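Local coordinates for zinc transport protein ZntB (Vibrio parahaemolyticus RIMD 2210633, PDB 3CK6), which probably takes up zinc ions together with protons across the inner membrane, its cytoplasmic domain forming a funnel-shaped homopentamer, at residues T56-S68 / L72-I84. The protein carries 1 engineered substitution. Sequence-based numbering, arbitrary orientation.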
ATOM      1  N   THR E  56      31.394   4.804  -7.706  1.00 30.24           N
ATOM      2  CA  THR E  56      30.969   3.399  -7.750  1.00 30.45           C
ATOM      3  C   THR E  56      31.824   2.584  -6.797  1.00 29.88           C
ATOM      4  O   THR E  56      31.293   1.787  -6.014  1.00 29.60           O
ATOM      5  CB  THR E  56      31.053   2.826  -9.171  1.00 30.42           C
ATOM      6  OG1 THR E  56      30.259   3.631 -10.052  1.00 33.68           O
ATOM      7  CG2 THR E  56      30.577   1.387  -9.231  1.00 29.97           C
ATOM      8  N   VAL E  57      33.135   2.817  -6.826  1.00 30.30           N
ATOM      9  CA  VAL E  57      34.031   2.221  -5.839  1.00 30.82           C
ATOM     10  C   VAL E  57      33.620   2.635  -4.401  1.00 30.99           C
ATOM     11  O   VAL E  57      33.496   1.775  -3.521  1.00 31.11           O
ATOM     12  CB  VAL E  57      35.524   2.562  -6.122  1.00 31.23           C
ATOM     13  CG1 VAL E  57      36.410   2.006  -5.027  1.00 30.03           C
ATOM     14  CG2 VAL E  57      35.959   1.985  -7.481  1.00 31.29           C
ATOM     15  N   ASP E  58      33.406   3.939  -4.178  1.00 31.20           N
ATOM     16  CA  ASP E  58      32.942   4.455  -2.867  1.00 31.55           C
ATOM     17  C   ASP E  58      31.691   3.706  -2.415  1.00 31.13           C
ATOM     18  O   ASP E  58      31.585   3.296  -1.249  1.00 30.90           O
ATOM     19  CB  ASP E  58      32.580   5.944  -2.942  1.00 31.49           C
ATOM     20  CG  ASP E  58      33.788   6.867  -3.119  1.00 34.06           C
ATOM     21  OD1 ASP E  58      34.963   6.432  -3.016  1.00 36.51           O
ATOM     22  OD2 ASP E  58      33.542   8.073  -3.358  1.00 37.87           O
ATOM     23  N   HIS E  59      30.724   3.535  -3.322  1.00 30.70           N
ATOM     24  CA  HIS E  59      29.494   2.850  -2.928  1.00 30.96           C
ATOM     25  C   HIS E  59      29.753   1.385  -2.623  1.00 31.05           C
ATOM     26  O   HIS E  59      29.248   0.854  -1.617  1.00 30.25           O
ATOM     27  CB  HIS E  59      28.353   3.012  -3.939  1.00 31.46           C
ATOM     28  CG  HIS E  59      26.984   2.867  -3.326  1.00 31.64           C
ATOM     29  ND1 HIS E  59      26.105   1.866  -3.688  1.00 35.26           N
ATOM     30  CD2 HIS E  59      26.352   3.594  -2.378  1.00 30.95           C
ATOM     31  CE1 HIS E  59      24.986   1.989  -2.992  1.00 32.59           C
ATOM     32  NE2 HIS E  59      25.108   3.035  -2.197  1.00 33.68           N
ATOM     33  N   LEU E  60      30.571   0.750  -3.468  1.00 30.62           N
ATOM     34  CA  LEU E  60      30.924  -0.672  -3.314  1.00 30.94           C
ATOM     35  C   LEU E  60      31.622  -0.983  -1.990  1.00 31.13           C
ATOM     36  O   LEU E  60      31.381  -2.025  -1.387  1.00 31.12           O
ATOM     37  CB  LEU E  60      31.815  -1.141  -4.468  1.00 30.54           C
ATOM     38  CG  LEU E  60      32.006  -2.659  -4.624  1.00 31.39           C
ATOM     39  CD1 LEU E  60      30.771  -3.320  -5.235  1.00 31.19           C
ATOM     40  CD2 LEU E  60      33.254  -2.982  -5.440  1.00 31.67           C
ATOM     41  N   LEU E  61      32.509  -0.086  -1.572  1.00 31.06           N
ATOM     42  CA  LEU E  61      33.348  -0.307  -0.414  1.00 32.51           C
ATOM     43  C   LEU E  61      32.839   0.426   0.839  1.00 32.33           C
ATOM     44  O   LEU E  61      33.544   0.481   1.844  1.00 33.41           O
ATOM     45  CB  LEU E  61      34.799   0.122  -0.722  1.00 31.86           C
ATOM     46  CG  LEU E  61      35.517  -0.505  -1.933  1.00 32.33           C
ATOM     47  CD1 LEU E  61      36.928   0.031  -2.020  1.00 32.45           C
ATOM     48  CD2 LEU E  61      35.516  -2.033  -1.878  1.00 31.94           C
ATOM     49  N   ALA E  62      31.641   1.008   0.775  1.00 32.39           N
ATOM     50  CA  ALA E  62      31.131   1.857   1.860  1.00 33.32           C
ATOM     51  C   ALA E  62      30.976   1.054   3.152  1.00 33.76           C
ATOM     52  O   ALA E  62      30.795  -0.161   3.107  1.00 33.20           O
ATOM     53  CB  ALA E  62      29.788   2.474   1.455  1.00 33.05           C
ATOM     54  N   ASP E  63      31.040   1.721   4.299  1.00 35.23           N
ATOM     55  CA  ASP E  63      30.756   1.053   5.570  1.00 36.13           C
ATOM     56  C   ASP E  63      29.343   0.456   5.583  1.00 35.55           C
ATOM     57  O   ASP E  63      29.168  -0.741   5.864  1.00 36.85           O
ATOM     58  CB  ASP E  63      30.944   2.015   6.748  1.00 37.21           C
ATOM     59  CG  ASP E  63      30.852   1.312   8.101  1.00 41.84           C
ATOM     60  OD1 ASP E  63      30.996   0.061   8.141  1.00 46.41           O
ATOM     61  OD2 ASP E  63      30.638   2.005   9.137  1.00 47.35           O
ATOM     62  N   GLU E  64      28.343   1.278   5.264  1.00 33.93           N
ATOM     63  CA  GLU E  64      26.941   0.864   5.347  1.00 32.90           C
ATOM     64  C   GLU E  64      26.433   0.481   3.966  1.00 31.27           C
ATOM     65  O   GLU E  64      26.960   0.957   2.952  1.00 30.60           O
ATOM     66  CB  GLU E  64      26.071   1.994   5.902  1.00 33.51           C
ATOM     67  CG  GLU E  64      26.594   2.703   7.194  1.00 37.67           C
ATOM     68  CD  GLU E  64      26.036   2.129   8.497  1.00 43.04           C
ATOM     69  OE1 GLU E  64      26.044   2.865   9.525  1.00 47.33           O
ATOM     70  OE2 GLU E  64      25.590   0.957   8.513  1.00 45.58           O
ATOM     71  N   SER E  65      25.412  -0.379   3.927  1.00 29.29           N
ATOM     72  CA  SER E  65      24.814  -0.805   2.661  1.00 27.71           C
ATOM     73  C   SER E  65      23.430  -1.400   2.907  1.00 26.54           C
ATOM     74  O   SER E  65      23.090  -1.778   4.046  1.00 24.89           O
ATOM     75  CB  SER E  65      25.708  -1.843   1.968  1.00 27.90           C
ATOM     76  OG  SER E  65      25.841  -2.987   2.815  1.00 29.94           O
ATOM     77  N   ARG E  66      22.630  -1.458   1.843  1.00 24.81           N
ATOM     78  CA  ARG E  66      21.401  -2.241   1.816  1.00 25.21           C
ATOM     79  C   ARG E  66      21.367  -3.100   0.529  1.00 25.17           C
ATOM     80  O   ARG E  66      21.928  -2.711  -0.505  1.00 25.35           O
ATOM     81  CB  ARG E  66      20.178  -1.339   1.902  1.00 25.32           C
ATOM     82  CG  ARG E  66      19.971  -0.524   0.608  1.00 26.22           C
ATOM     83  CD  ARG E  66      18.757   0.377   0.720  1.00 28.36           C
ATOM     84  NE  ARG E  66      17.467  -0.296   0.522  1.00 29.63           N
ATOM     85  CZ  ARG E  66      16.875  -0.495  -0.659  1.00 29.15           C
ATOM     86  NH1 ARG E  66      17.460  -0.118  -1.799  1.00 29.38           N
ATOM     87  NH2 ARG E  66      15.681  -1.075  -0.704  1.00 26.52           N
ATOM     88  N   PRO E  67      20.720  -4.284   0.585  1.00 25.47           N
ATOM     89  CA  PRO E  67      20.567  -4.989  -0.696  1.00 24.64           C
ATOM     90  C   PRO E  67      19.888  -4.118  -1.753  1.00 25.52           C
ATOM     91  O   PRO E  67      18.894  -3.428  -1.482  1.00 25.37           O
ATOM     92  CB  PRO E  67      19.687  -6.193  -0.347  1.00 25.51           C
ATOM     93  CG  PRO E  67      19.979  -6.434   1.138  1.00 24.40           C
ATOM     94  CD  PRO E  67      20.153  -5.044   1.718  1.00 24.52           C
ATOM     95  N   SER E  68      20.436  -4.160  -2.963  1.00 25.46           N
ATOM     96  CA  SER E  68      19.983  -3.282  -4.014  1.00 26.97           C
ATOM     97  C   SER E  68      20.619  -3.655  -5.339  1.00 26.92           C
ATOM     98  O   SER E  68      21.661  -4.330  -5.398  1.00 27.84           O
ATOM     99  CB  SER E  68      20.318  -1.816  -3.688  1.00 26.56           C
ATOM    100  OG  SER E  68      21.642  -1.698  -3.183  1.00 29.24           O
ATOM    101  N   LEU E  72      24.460   0.417 -14.185  1.00 29.48           N
ATOM    102  CA  LEU E  72      25.520   1.405 -14.445  1.00 29.82           C
ATOM    103  C   LEU E  72      25.666   1.693 -15.963  1.00 30.93           C
ATOM    104  O   LEU E  72      24.691   1.562 -16.707  1.00 30.59           O
ATOM    105  CB  LEU E  72      26.835   0.962 -13.778  1.00 28.92           C
ATOM    106  CG  LEU E  72      26.707   0.768 -12.246  1.00 29.49           C
ATOM    107  CD1 LEU E  72      27.940   0.091 -11.685  1.00 28.81           C
ATOM    108  CD2 LEU E  72      26.425   2.099 -11.510  1.00 29.34           C
ATOM    109  N   ASP E  73      26.851   2.076 -16.425  1.00 31.74           N
ATOM    110  CA  ASP E  73      27.032   2.335 -17.882  1.00 34.32           C
ATOM    111  C   ASP E  73      27.037   1.051 -18.711  1.00 34.10           C
ATOM    112  O   ASP E  73      27.354  -0.015 -18.201  1.00 34.02           O
ATOM    113  CB  ASP E  73      28.339   3.071 -18.155  1.00 35.13           C
ATOM    114  CG  ASP E  73      28.339   4.507 -17.634  1.00 39.55           C
ATOM    115  OD1 ASP E  73      27.252   5.139 -17.517  1.00 43.88           O
ATOM    116  OD2 ASP E  73      29.451   5.006 -17.350  1.00 43.10           O
ATOM    117  N   ASP E  74      26.731   1.158 -20.004  1.00 35.06           N
ATOM    118  CA  ASP E  74      26.847   0.007 -20.886  1.00 35.41           C
ATOM    119  C   ASP E  74      26.066  -1.162 -20.283  1.00 34.62           C
ATOM    120  O   ASP E  74      24.908  -1.014 -19.860  1.00 34.68           O
ATOM    121  CB  ASP E  74      28.332  -0.355 -21.068  1.00 36.30           C
ATOM    122  CG  ASP E  74      29.114   0.720 -21.840  1.00 40.27           C
ATOM    123  OD1 ASP E  74      28.741   1.017 -23.000  1.00 42.37           O
ATOM    124  OD2 ASP E  74      30.102   1.262 -21.290  1.00 43.89           O
ATOM    125  N   ASP E  75      26.710  -2.315 -20.197  1.00 33.45           N
ATOM    126  CA  ASP E  75      26.058  -3.467 -19.601  1.00 32.62           C
ATOM    127  C   ASP E  75      26.415  -3.709 -18.126  1.00 30.49           C
ATOM    128  O   ASP E  75      26.048  -4.746 -17.573  1.00 30.73           O
ATOM    129  CB  ASP E  75      26.331  -4.710 -20.448  1.00 33.08           C
ATOM    130  CG  ASP E  75      25.744  -4.594 -21.845  1.00 37.21           C
ATOM    131  OD1 ASP E  75      24.531  -4.303 -21.966  1.00 39.80           O
ATOM    132  OD2 ASP E  75      26.499  -4.784 -22.820  1.00 40.19           O
ATOM    133  N   ASN E  76      27.081  -2.743 -17.492  1.00 28.04           N
ATOM    134  CA  ASN E  76      27.568  -2.897 -16.120  1.00 26.41           C
ATOM    135  C   ASN E  76      26.472  -2.694 -15.095  1.00 25.97           C
ATOM    136  O   ASN E  76      25.472  -1.992 -15.341  1.00 25.27           O
ATOM    137  CB  ASN E  76      28.727  -1.922 -15.814  1.00 26.03           C
ATOM    138  CG  ASN E  76      29.835  -1.984 -16.870  1.00 26.17           C
ATOM    139  OD1 ASN E  76      30.107  -3.039 -17.428  1.00 26.34           O
ATOM    140  ND2 ASN E  76      30.457  -0.850 -17.149  1.00 23.26           N
ATOM    141  N   PHE E  77      26.661  -3.324 -13.951  1.00 25.14           N
ATOM    142  CA  PHE E  77      25.772  -3.081 -12.820  1.00 25.00           C
ATOM    143  C   PHE E  77      26.446  -3.404 -11.511  1.00 24.77           C
ATOM    144  O   PHE E  77      27.515  -4.042 -11.483  1.00 24.11           O
ATOM    145  CB  PHE E  77      24.428  -3.844 -12.965  1.00 24.34           C
ATOM    146  CG  PHE E  77      24.536  -5.353 -12.918  1.00 24.79           C
ATOM    147  CD1 PHE E  77      24.738  -6.032 -11.707  1.00 26.01           C
ATOM    148  CD2 PHE E  77      24.343  -6.103 -14.082  1.00 25.78           C
ATOM    149  CE1 PHE E  77      24.799  -7.453 -11.665  1.00 27.29           C
ATOM    150  CE2 PHE E  77      24.395  -7.517 -14.050  1.00 26.03           C
ATOM    151  CZ  PHE E  77      24.624  -8.194 -12.860  1.00 22.08           C
HETATM  152  N   MSE E  78      25.818  -2.947 -10.428  1.00 24.97           N
HETATM  153  CA  MSE E  78      26.185  -3.391  -9.076  1.00 27.02           C
HETATM  154  C   MSE E  78      25.002  -4.092  -8.471  1.00 25.65           C
HETATM  155  O   MSE E  78      23.885  -3.590  -8.557  1.00 25.55           O
HETATM  156  CB  MSE E  78      26.559  -2.213  -8.179  1.00 25.46           C
HETATM  157  CG  MSE E  78      27.020  -2.615  -6.746  1.00 29.21           C
HETATM  158 SE   MSE E  78      27.540  -0.993  -5.735  0.80 32.33          SE
HETATM  159  CE  MSE E  78      28.928  -0.403  -6.832  1.00 30.76           C
ATOM    160  N   LEU E  79      25.264  -5.227  -7.832  1.00 25.94           N
ATOM    161  CA  LEU E  79      24.267  -5.954  -7.060  1.00 25.53           C
ATOM    162  C   LEU E  79      24.781  -6.217  -5.646  1.00 26.08           C
ATOM    163  O   LEU E  79      25.842  -6.816  -5.437  1.00 26.46           O
ATOM    164  CB  LEU E  79      23.929  -7.296  -7.721  1.00 24.99           C
ATOM    165  CG  LEU E  79      22.846  -8.139  -7.059  1.00 24.02           C
ATOM    166  CD1 LEU E  79      21.467  -7.452  -7.121  1.00 24.70           C
ATOM    167  CD2 LEU E  79      22.807  -9.506  -7.731  1.00 29.59           C
ATOM    168  N   ILE E  80      23.999  -5.771  -4.679  1.00 25.88           N
ATOM    169  CA  ILE E  80      24.334  -5.963  -3.283  1.00 26.43           C
ATOM    170  C   ILE E  80      23.334  -6.889  -2.646  1.00 26.79           C
ATOM    171  O   ILE E  80      22.134  -6.690  -2.813  1.00 28.17           O
ATOM    172  CB  ILE E  80      24.401  -4.585  -2.543  1.00 25.48           C
ATOM    173  CG1 ILE E  80      25.508  -3.733  -3.184  1.00 26.49           C
ATOM    174  CG2 ILE E  80      24.596  -4.791  -1.016  1.00 26.59           C
ATOM    175  CD1 ILE E  80      25.530  -2.245  -2.777  1.00 27.50           C
ATOM    176  N   LEU E  81      23.838  -7.873  -1.882  1.00 27.33           N
ATOM    177  CA  LEU E  81      23.031  -8.895  -1.240  1.00 27.67           C
ATOM    178  C   LEU E  81      23.509  -9.172   0.176  1.00 27.18           C
ATOM    179  O   LEU E  81      24.618  -8.811   0.550  1.00 27.89           O
ATOM    180  CB  LEU E  81      23.082 -10.214  -2.033  1.00 27.57           C
ATOM    181  CG  LEU E  81      22.633 -10.131  -3.499  1.00 27.73           C
ATOM    182  CD1 LEU E  81      22.982 -11.438  -4.175  1.00 27.46           C
ATOM    183  CD2 LEU E  81      21.118  -9.814  -3.647  1.00 28.40           C
ATOM    184  N   ARG E  82      22.645  -9.798   0.956  1.00 27.27           N
ATOM    185  CA  ARG E  82      22.982 -10.208   2.303  1.00 26.82           C
ATOM    186  C   ARG E  82      22.790 -11.719   2.462  1.00 27.29           C
ATOM    187  O   ARG E  82      21.935 -12.334   1.794  1.00 26.71           O
ATOM    188  CB  ARG E  82      22.144  -9.425   3.319  1.00 26.62           C
ATOM    189  CG  ARG E  82      22.501  -7.952   3.425  1.00 24.87           C
ATOM    190  CD  ARG E  82      23.241  -7.631   4.747  1.00 26.49           C
ATOM    191  NE  ARG E  82      23.574  -6.197   4.836  1.00 28.63           N
ATOM    192  CZ  ARG E  82      24.089  -5.587   5.902  1.00 30.05           C
ATOM    193  NH1 ARG E  82      24.370  -6.263   7.005  1.00 30.05           N
ATOM    194  NH2 ARG E  82      24.314  -4.279   5.865  1.00 30.72           N
ATOM    195  N   GLY E  83      23.597 -12.310   3.351  1.00 27.74           N
ATOM    196  CA  GLY E  83      23.509 -13.724   3.695  1.00 27.33           C
ATOM    197  C   GLY E  83      23.669 -13.946   5.184  1.00 27.62           C
ATOM    198  O   GLY E  83      24.124 -13.051   5.908  1.00 26.39           O
ATOM    199  N   ILE E  84      23.304 -15.143   5.632  1.00 27.24           N
ATOM    200  CA  ILE E  84      23.483 -15.554   7.049  1.00 28.42           C
ATOM    201  C   ILE E  84      24.968 -15.498   7.452  1.00 28.70           C
ATOM    202  O   ILE E  84      25.847 -15.875   6.686  1.00 28.57           O
ATOM    203  CB  ILE E  84      22.893 -16.964   7.288  1.00 27.87           C
ATOM    204  CG1 ILE E  84      21.402 -16.984   6.933  1.00 29.05           C
ATOM    205  CG2 ILE E  84      23.049 -17.424   8.770  1.00 28.84           C
ATOM    206  CD1 ILE E  84      20.534 -15.993   7.765  1.00 27.28           C
TER
HETATM  207  O   HOH W   1      25.498  -1.814   6.683  1.00 35.40           O
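Ser68 OG, 3.9 Å from Ile80 CD1, donates a 2.9 Å hydrogen bond to Arg66 O and is also hydrogen-bonded to His70 NE2 and to Asn217 ND2 of the second subunit. Ile80 N gives a nearly straight hydrogen bond to Ser68 O at 2.8 Å, and Ser68 N returns one to Ile80 O at 3.1 Å, closing an antiparallel hydrogen-bonded pair. Just ahead, Pro67 CG meets Arg82 CG at 3.7 Å, ring and chain crossing at about a right angle. Bent at chi2 (-108°), the arginine brings NH2 into weak bonds to Ser65 O (3.3 Å) and to a water that also accepts from Ser65 N; NH1 goes to Met95 O and Phe186 makes a cation-pi contact. Ile80 points its CG2 at Arg66 O, 3.4 Å away. Two residues earlier on the strand, Met78, a selenomethionine, bends at chi3 so that CE tucks tightly against Thr56 CG2. Its selenium sits at the edge of the His59 ring, 3.8 Å from ND1; Phe214 of the second subunit stacks on that ring. Strands 68-71 and 77-83 thus form a beta hairpin, helix 54-60 packed on one face, in the mixed beta sheet of this CorA-family alpha/beta cytoplasmic domain.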